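Local coordinates for uncharacterized protein (Bordetella bronchiseptica, PDB 4XG0) that probably acts as a kinase of the DUF1537 family in catabolic pathways for acid sugars, with a sugar-binding N-terminal and a nucleotide-binding C-terminal domain, at residues A[149-162]-A[174-187]. Sequence-based numbering, arbitrary orientation. Where two conformers were deposited one is given.
Sequences VRQGVLYVGDRPVT and VTESHIPTLLGCAQ
The imidazole of His178 has Val153 CG2, Gln151 O and Thr181 OG1 in plane at its edge, while Pro180 CD of its own segment sits 3.7 Å above the centre of one face. Val153 CG2 lies 3.5 Å from His178 CD2, and His178 NE2 gives a weak, bent hydrogen bond to Gln151 O. With CG anti to the backbone N (chi1 -171°), the ring reaches the 150-153 type I' turn; His178 ND1 is hydrogen-bonded to Thr181 OG1 at 2.8 Å, which helps fix its rotation. The backbones of Val153 and His178 form a single beta bridge: Leu154 N donates to Ser177 O over 3.0 Å, and Ile179 N to Gly152 O over 2.8 Å. Ile179 CD1 comes within 4.2 Å of both Leu154 CB and Val149 CG2, a small apolar patch that Phe119 and Val211 extend. Farther along, Val161 CG1 packs 4.0 Å from Val174 CG1. The contact thus joins the three-stranded antiparallel sheet to the segment leading into edge strand 186-188 of the sugar-binding domain. Backbone amides and carbonyls supply its straighter bonds, so the fit probably depends largely on main-chain pairing, with the His178 ring held mainly through ND1 and only weakly through NE2.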
ATOM      1  N   VAL A 149      -5.573  14.228  13.454  1.00 19.98           N
ATOM      2  CA  VAL A 149      -6.162  13.740  14.695  1.00 23.18           C
ATOM      3  C   VAL A 149      -5.089  13.864  15.769  1.00 22.55           C
ATOM      4  O   VAL A 149      -3.995  13.248  15.677  1.00 20.78           O
ATOM      5  CB  VAL A 149      -6.674  12.289  14.570  1.00 18.28           C
ATOM      6  CG1 VAL A 149      -7.117  11.763  15.927  1.00 24.19           C
ATOM      7  CG2 VAL A 149      -7.836  12.216  13.551  1.00 21.15           C
ATOM      8  N   ARG A 150      -5.393  14.696  16.765  1.00 21.06           N
ATOM      9  CA  ARG A 150      -4.454  15.085  17.822  1.00 22.39           C
ATOM     10  C   ARG A 150      -5.023  14.785  19.204  1.00 23.47           C
ATOM     11  O   ARG A 150      -5.988  15.416  19.621  1.00 24.39           O
ATOM     12  CB  ARG A 150      -4.163  16.577  17.733  1.00 26.25           C
ATOM     13  CG  ARG A 150      -3.616  16.984  16.379  1.00 26.86           C
ATOM     14  CD  ARG A 150      -3.086  18.412  16.409  1.00 27.80           C
ATOM     15  NE  ARG A 150      -2.946  18.919  15.052  1.00 24.58           N
ATOM     16  CZ  ARG A 150      -2.381  20.081  14.723  1.00 28.08           C
ATOM     17  NH1 ARG A 150      -2.309  20.418  13.438  1.00 34.63           N
ATOM     18  NH2 ARG A 150      -1.910  20.904  15.659  1.00 28.80           N
ATOM     19  N   GLN A 151      -4.397  13.842  19.908  1.00 26.77           N
ATOM     20  CA  GLN A 151      -4.925  13.330  21.169  1.00 25.32           C
ATOM     21  C   GLN A 151      -6.433  13.029  21.009  1.00 28.81           C
ATOM     22  O   GLN A 151      -7.260  13.316  21.910  1.00 27.48           O
ATOM     23  CB  GLN A 151      -4.639  14.313  22.318  1.00 27.03           C
ATOM     24  CG  GLN A 151      -3.129  14.538  22.493  1.00 29.33           C
ATOM     25  CD  GLN A 151      -2.750  15.152  23.818  1.00 38.04           C
ATOM     26  OE1 GLN A 151      -3.118  16.278  24.123  1.00 38.72           O
ATOM     27  NE2 GLN A 151      -1.997  14.414  24.602  1.00 46.56           N
ATOM     28  N   GLY A 152      -6.748  12.451  19.855  1.00 27.90           N
ATOM     29  CA  GLY A 152      -8.088  11.994  19.524  1.00 22.90           C
ATOM     30  C   GLY A 152      -9.011  13.059  18.969  1.00 22.73           C
ATOM     31  O   GLY A 152     -10.156  12.740  18.610  1.00 22.63           O
ATOM     32  N   VAL A 153      -8.531  14.302  18.878  1.00 22.96           N
ATOM     33  CA  VAL A 153      -9.340  15.425  18.421  1.00 23.26           C
ATOM     34  C   VAL A 153      -9.158  15.680  16.936  1.00 22.02           C
ATOM     35  O   VAL A 153      -8.042  15.739  16.465  1.00 22.32           O
ATOM     36  CB  VAL A 153      -8.957  16.725  19.168  1.00 24.66           C
ATOM     37  CG1 VAL A 153      -9.772  17.888  18.653  1.00 26.40           C
ATOM     38  CG2 VAL A 153      -9.162  16.576  20.669  1.00 26.14           C
ATOM     39  N   LEU A 154     -10.252  15.812  16.204  1.00 21.86           N
ATOM     40  CA  LEU A 154     -10.146  16.118  14.773  1.00 23.71           C
ATOM     41  C   LEU A 154      -9.829  17.609  14.639  1.00 30.13           C
ATOM     42  O   LEU A 154     -10.630  18.469  15.015  1.00 27.61           O
ATOM     43  CB  LEU A 154     -11.441  15.742  14.049  1.00 24.63           C
ATOM     44  CG  LEU A 154     -11.379  15.553  12.515  1.00 21.84           C
ATOM     45  CD1 LEU A 154     -11.095  16.892  11.811  1.00 26.15           C
ATOM     46  CD2 LEU A 154     -10.319  14.503  12.136  1.00 20.51           C
ATOM     47  N   TYR A 155      -8.622  17.893  14.160  1.00 24.94           N
ATOM     48  CA  TYR A 155      -8.167  19.254  13.917  1.00 22.71           C
ATOM     49  C   TYR A 155      -8.270  19.593  12.427  1.00 22.34           C
ATOM     50  O   TYR A 155      -7.939  18.778  11.559  1.00 21.88           O
ATOM     51  CB  TYR A 155      -6.711  19.414  14.350  1.00 27.43           C
ATOM     52  CG  TYR A 155      -6.546  19.927  15.760  1.00 27.40           C
ATOM     53  CD1 TYR A 155      -6.855  19.128  16.852  1.00 28.99           C
ATOM     54  CD2 TYR A 155      -6.117  21.217  15.993  1.00 30.50           C
ATOM     55  CE1 TYR A 155      -6.710  19.592  18.158  1.00 25.90           C
ATOM     56  CE2 TYR A 155      -5.958  21.694  17.275  1.00 32.50           C
ATOM     57  CZ  TYR A 155      -6.266  20.881  18.351  1.00 33.48           C
ATOM     58  OH  TYR A 155      -6.124  21.368  19.607  1.00 37.61           O
ATOM     59  N   VAL A 156      -8.737  20.811  12.152  1.00 26.69           N
ATOM     60  CA  VAL A 156      -8.695  21.385  10.804  1.00 27.27           C
ATOM     61  C   VAL A 156      -7.689  22.545  10.881  1.00 36.31           C
ATOM     62  O   VAL A 156      -7.937  23.516  11.593  1.00 32.26           O
ATOM     63  CB  VAL A 156     -10.087  21.945  10.381  1.00 30.45           C
ATOM     64  CG1 VAL A 156     -10.018  22.579   9.008  1.00 32.08           C
ATOM     65  CG2 VAL A 156     -11.170  20.845  10.405  1.00 26.26           C
ATOM     66  N   GLY A 157      -6.561  22.457  10.169  1.00 25.22           N
ATOM     67  CA  GLY A 157      -5.448  23.353  10.438  1.00 29.58           C
ATOM     68  C   GLY A 157      -5.079  23.322  11.928  1.00 29.37           C
ATOM     69  O   GLY A 157      -4.946  22.241  12.502  1.00 27.80           O
ATOM     70  N   ASP A 158      -4.930  24.489  12.559  1.00 29.35           N
ATOM     71  CA  ASP A 158      -4.469  24.558  13.950  1.00 30.12           C
ATOM     72  C   ASP A 158      -5.616  24.626  14.983  1.00 30.54           C
ATOM     73  O   ASP A 158      -5.360  24.925  16.169  1.00 31.65           O
ATOM     74  CB  ASP A 158      -3.516  25.753  14.141  1.00 37.10           C
ATOM     75  CG  ASP A 158      -2.330  25.431  15.071  1.00 43.73           C
ATOM     76  OD1 ASP A 158      -1.729  24.334  14.940  1.00 46.40           O
ATOM     77  OD2 ASP A 158      -2.007  26.285  15.929  1.00 47.09           O
ATOM     78  N   ARG A 159      -6.858  24.358  14.557  1.00 29.78           N
ATOM     79  CA  ARG A 159      -8.021  24.410  15.486  1.00 33.82           C
ATOM     80  C   ARG A 159      -8.843  23.114  15.480  1.00 32.02           C
ATOM     81  O   ARG A 159      -8.980  22.471  14.458  1.00 27.15           O
ATOM     82  CB  ARG A 159      -8.982  25.546  15.128  1.00 42.57           C
ATOM     83  CG  ARG A 159      -8.340  26.826  14.656  1.00 50.00           C
ATOM     84  CD  ARG A 159      -9.384  27.934  14.522  1.00 53.50           C
ATOM     85  NE  ARG A 159     -10.301  27.706  13.405  1.00 55.10           N
ATOM     86  CZ  ARG A 159     -10.310  28.401  12.266  1.00 64.26           C
ATOM     87  NH1 ARG A 159     -11.186  28.107  11.307  1.00 65.10           N
ATOM     88  NH2 ARG A 159      -9.454  29.398  12.069  1.00 66.96           N
ATOM     89  N   PRO A 160      -9.420  22.733  16.625  1.00 28.88           N
ATOM     90  CA  PRO A 160     -10.409  21.643  16.659  1.00 27.80           C
ATOM     91  C   PRO A 160     -11.572  21.926  15.728  1.00 28.09           C
ATOM     92  O   PRO A 160     -11.930  23.090  15.601  1.00 29.80           O
ATOM     93  CB  PRO A 160     -10.920  21.709  18.112  1.00 29.13           C
ATOM     94  CG  PRO A 160      -9.757  22.217  18.872  1.00 29.92           C
ATOM     95  CD  PRO A 160      -9.118  23.246  17.968  1.00 30.43           C
ATOM     96  N   VAL A 161     -12.174  20.901  15.129  1.00 27.68           N
ATOM     97  CA  VAL A 161     -13.149  21.111  14.082  1.00 27.48           C
ATOM     98  C   VAL A 161     -14.342  21.924  14.629  1.00 29.77           C
ATOM     99  O   VAL A 161     -14.868  22.765  13.917  1.00 35.37           O
ATOM    100  CB  VAL A 161     -13.596  19.785  13.462  1.00 26.49           C
ATOM    101  CG1 VAL A 161     -14.250  18.889  14.518  1.00 29.60           C
ATOM    102  CG2 VAL A 161     -14.514  20.024  12.285  1.00 29.25           C
ATOM    103  N   THR A 162     -14.714  21.715  15.901  1.00 32.50           N
ATOM    104  CA  THR A 162     -15.812  22.472  16.519  1.00 35.05           C
ATOM    105  C   THR A 162     -15.552  23.985  16.637  1.00 41.45           C
ATOM    106  O   THR A 162     -16.455  24.725  17.015  1.00 41.34           O
ATOM    107  CB  THR A 162     -16.204  21.923  17.951  1.00 33.08           C
ATOM    108  OG1 THR A 162     -15.031  21.676  18.732  1.00 38.95           O
ATOM    109  CG2 THR A 162     -17.015  20.641  17.839  1.00 41.50           C
ATOM    110  N   VAL A 174     -21.384  19.851  13.329  1.00 36.92           N
ATOM    111  CA  VAL A 174     -20.507  19.013  14.154  1.00 35.83           C
ATOM    112  C   VAL A 174     -20.414  19.605  15.560  1.00 43.85           C
ATOM    113  O   VAL A 174     -20.075  20.772  15.714  1.00 46.58           O
ATOM    114  CB  VAL A 174     -19.111  18.962  13.555  1.00 31.03           C
ATOM    115  CG1 VAL A 174     -18.160  18.155  14.419  1.00 32.48           C
ATOM    116  CG2 VAL A 174     -19.176  18.372  12.151  1.00 33.68           C
ATOM    117  N   THR A 175     -20.693  18.796  16.576  1.00 43.72           N
ATOM    118  CA  THR A 175     -20.795  19.301  17.936  1.00 46.67           C
ATOM    119  C   THR A 175     -19.874  18.622  18.950  1.00 45.41           C
ATOM    120  O   THR A 175     -20.003  18.847  20.158  1.00 50.52           O
ATOM    121  CB  THR A 175     -22.246  19.179  18.443  1.00 52.02           C
ATOM    122  OG1 THR A 175     -22.671  17.816  18.335  1.00 55.01           O
ATOM    123  CG2 THR A 175     -23.164  20.060  17.612  1.00 46.96           C
ATOM    124  N   GLU A 176     -18.946  17.799  18.480  1.00 32.52           N
ATOM    125  CA  GLU A 176     -17.962  17.209  19.367  1.00 31.66           C
ATOM    126  C   GLU A 176     -16.750  16.794  18.539  1.00 29.23           C
ATOM    127  O   GLU A 176     -16.882  15.981  17.612  1.00 29.60           O
ATOM    128  CB  GLU A 176     -18.560  15.997  20.070  1.00 34.10           C
ATOM    129  CG  GLU A 176     -17.572  15.258  20.929  1.00 31.67           C
ATOM    130  CD  GLU A 176     -16.935  16.164  21.922  1.00 33.25           C
ATOM    131  OE1 GLU A 176     -17.693  16.813  22.693  1.00 34.78           O
ATOM    132  OE2 GLU A 176     -15.708  16.259  21.915  1.00 31.29           O
ATOM    133  N   SER A 177     -15.593  17.363  18.876  1.00 28.77           N
ATOM    134  CA  SER A 177     -14.353  17.242  18.092  1.00 26.89           C
ATOM    135  C   SER A 177     -13.501  16.090  18.613  1.00 25.92           C
ATOM    136  O   SER A 177     -12.639  15.596  17.924  1.00 26.26           O
ATOM    137  CB  SER A 177     -13.513  18.519  18.268  1.00 35.97           C
ATOM    138  OG  SER A 177     -14.209  19.700  17.896  1.00 44.35           O
ATOM    139  N   HIS A 178     -13.728  15.704  19.874  1.00 27.11           N
ATOM    140  CA  HIS A 178     -12.893  14.700  20.513  1.00 26.72           C
ATOM    141  C   HIS A 178     -13.486  13.348  20.199  1.00 26.32           C
ATOM    142  O   HIS A 178     -14.531  12.965  20.762  1.00 27.68           O
ATOM    143  CB  HIS A 178     -12.838  14.950  22.043  1.00 28.52           C
ATOM    144  CG  HIS A 178     -11.825  14.093  22.739  1.00 29.45           C
ATOM    145  ND1 HIS A 178     -12.166  13.161  23.686  1.00 31.13           N
ATOM    146  CD2 HIS A 178     -10.488  13.982  22.557  1.00 36.58           C
ATOM    147  CE1 HIS A 178     -11.071  12.541  24.105  1.00 35.31           C
ATOM    148  NE2 HIS A 178     -10.040  13.019  23.427  1.00 35.36           N
ATOM    149  N   ILE A 179     -12.870  12.634  19.245  1.00 24.68           N
ATOM    150  CA  ILE A 179     -13.551  11.494  18.652  1.00 26.14           C
ATOM    151  C   ILE A 179     -13.808  10.410  19.704  1.00 25.65           C
ATOM    152  O   ILE A 179     -14.870   9.795  19.706  1.00 26.57           O
ATOM    153  CB  ILE A 179     -12.807  10.952  17.406  1.00 22.49           C
ATOM    154  CG1 ILE A 179     -12.558  12.106  16.431  1.00 21.60           C
ATOM    155  CG2 ILE A 179     -13.637   9.853  16.780  1.00 22.42           C
ATOM    156  CD1 ILE A 179     -11.599  11.784  15.288  1.00 27.76           C
ATOM    157  N   PRO A 180     -12.870  10.214  20.649  1.00 26.10           N
ATOM    158  CA  PRO A 180     -13.092   9.206  21.702  1.00 27.72           C
ATOM    159  C   PRO A 180     -14.332   9.497  22.562  1.00 29.75           C
ATOM    160  O   PRO A 180     -15.018   8.580  23.000  1.00 31.17           O
ATOM    161  CB  PRO A 180     -11.795   9.253  22.510  1.00 29.62           C
ATOM    162  CG  PRO A 180     -10.765   9.794  21.552  1.00 31.93           C
ATOM    163  CD  PRO A 180     -11.500  10.758  20.681  1.00 25.94           C
ATOM    164  N   THR A 181     -14.617  10.770  22.800  1.00 30.13           N
ATOM    165  CA  THR A 181     -15.832  11.161  23.494  1.00 32.15           C
ATOM    166  C   THR A 181     -17.057  10.914  22.596  1.00 32.24           C
ATOM    167  O   THR A 181     -18.049  10.328  23.026  1.00 34.03           O
ATOM    168  CB  THR A 181     -15.740  12.623  23.899  1.00 32.65           C
ATOM    169  OG1 THR A 181     -14.674  12.776  24.829  1.00 32.98           O
ATOM    170  CG2 THR A 181     -17.032  13.096  24.557  1.00 34.93           C
ATOM    171  N   LEU A 182     -16.957  11.320  21.330  1.00 30.60           N
ATOM    172  CA  LEU A 182     -18.034  11.122  20.347  1.00 31.47           C
ATOM    173  C   LEU A 182     -18.429   9.656  20.277  1.00 34.64           C
ATOM    174  O   LEU A 182     -19.626   9.326  20.263  1.00 33.78           O
ATOM    175  CB  LEU A 182     -17.600  11.638  18.966  1.00 31.81           C
ATOM    176  CG  LEU A 182     -18.580  11.604  17.785  1.00 29.26           C
ATOM    177  CD1 LEU A 182     -19.835  12.398  18.081  1.00 35.08           C
ATOM    178  CD2 LEU A 182     -17.869  12.139  16.543  1.00 28.38           C
ATOM    179  N   LEU A 183     -17.426   8.777  20.266  1.00 30.02           N
ATOM    180  CA  LEU A 183     -17.664   7.340  20.109  1.00 33.61           C
ATOM    181  C   LEU A 183     -17.768   6.569  21.424  1.00 35.04           C
ATOM    182  O   LEU A 183     -18.309   5.467  21.438  1.00 34.75           O
ATOM    183  CB  LEU A 183     -16.565   6.689  19.266  1.00 29.48           C
ATOM    184  CG  LEU A 183     -16.408   7.216  17.854  1.00 26.51           C
ATOM    185  CD1 LEU A 183     -15.335   6.443  17.167  1.00 26.16           C
ATOM    186  CD2 LEU A 183     -17.689   7.100  17.067  1.00 27.15           C
ATOM    187  N   GLY A 184     -17.241   7.135  22.513  1.00 33.31           N
ATOM    188  CA  GLY A 184     -17.175   6.440  23.791  1.00 35.45           C
ATOM    189  C   GLY A 184     -16.153   5.316  23.707  1.00 42.62           C
ATOM    190  O   GLY A 184     -16.449   4.174  24.041  1.00 37.49           O
ATOM    191  N   CYS A 185     -14.950   5.634  23.234  1.00 32.91           N
ATOM    192  CA  CYS A 185     -13.919   4.623  23.018  1.00 32.33           C
ATOM    193  C   CYS A 185     -12.521   5.054  23.456  1.00 39.17           C
ATOM    194  O   CYS A 185     -12.315   6.162  23.977  1.00 33.78           O
ATOM    195  CB  CYS A 185     -13.895   4.213  21.552  1.00 30.46           C
ATOM    196  SG  CYS A 185     -13.211   5.475  20.460  1.00 28.77           S
ATOM    197  N   ALA A 186     -11.570   4.149  23.247  1.00 36.94           N
ATOM    198  CA  ALA A 186     -10.183   4.356  23.629  1.00 44.27           C
ATOM    199  C   ALA A 186      -9.445   5.162  22.569  1.00 37.20           C
ATOM    200  O   ALA A 186      -9.959   5.382  21.484  1.00 31.18           O
ATOM    201  CB  ALA A 186      -9.503   3.014  23.814  1.00 48.28           C
ATOM    202  N   GLN A 187      -8.230   5.591  22.893  0.60 36.78           N
ATOM    203  CA  GLN A 187      -7.451   6.423  21.983  0.60 31.44           C
ATOM    204  C   GLN A 187      -5.955   6.134  22.156  0.60 33.59           C
ATOM    205  O   GLN A 187      -5.470   5.960  23.279  0.60 33.82           O
ATOM    206  CB  GLN A 187      -7.763   7.909  22.227  0.60 30.61           C
ATOM    207  CG  GLN A 187      -7.271   8.444  23.585  0.60 35.30           C
ATOM    208  CD  GLN A 187      -7.995   9.707  24.046  0.60 41.68           C
ATOM    209  OE1 GLN A 187      -7.655  10.816  23.645  0.60 42.11           O
ATOM    210  NE2 GLN A 187      -8.981   9.537  24.919  0.60 39.38           N
TER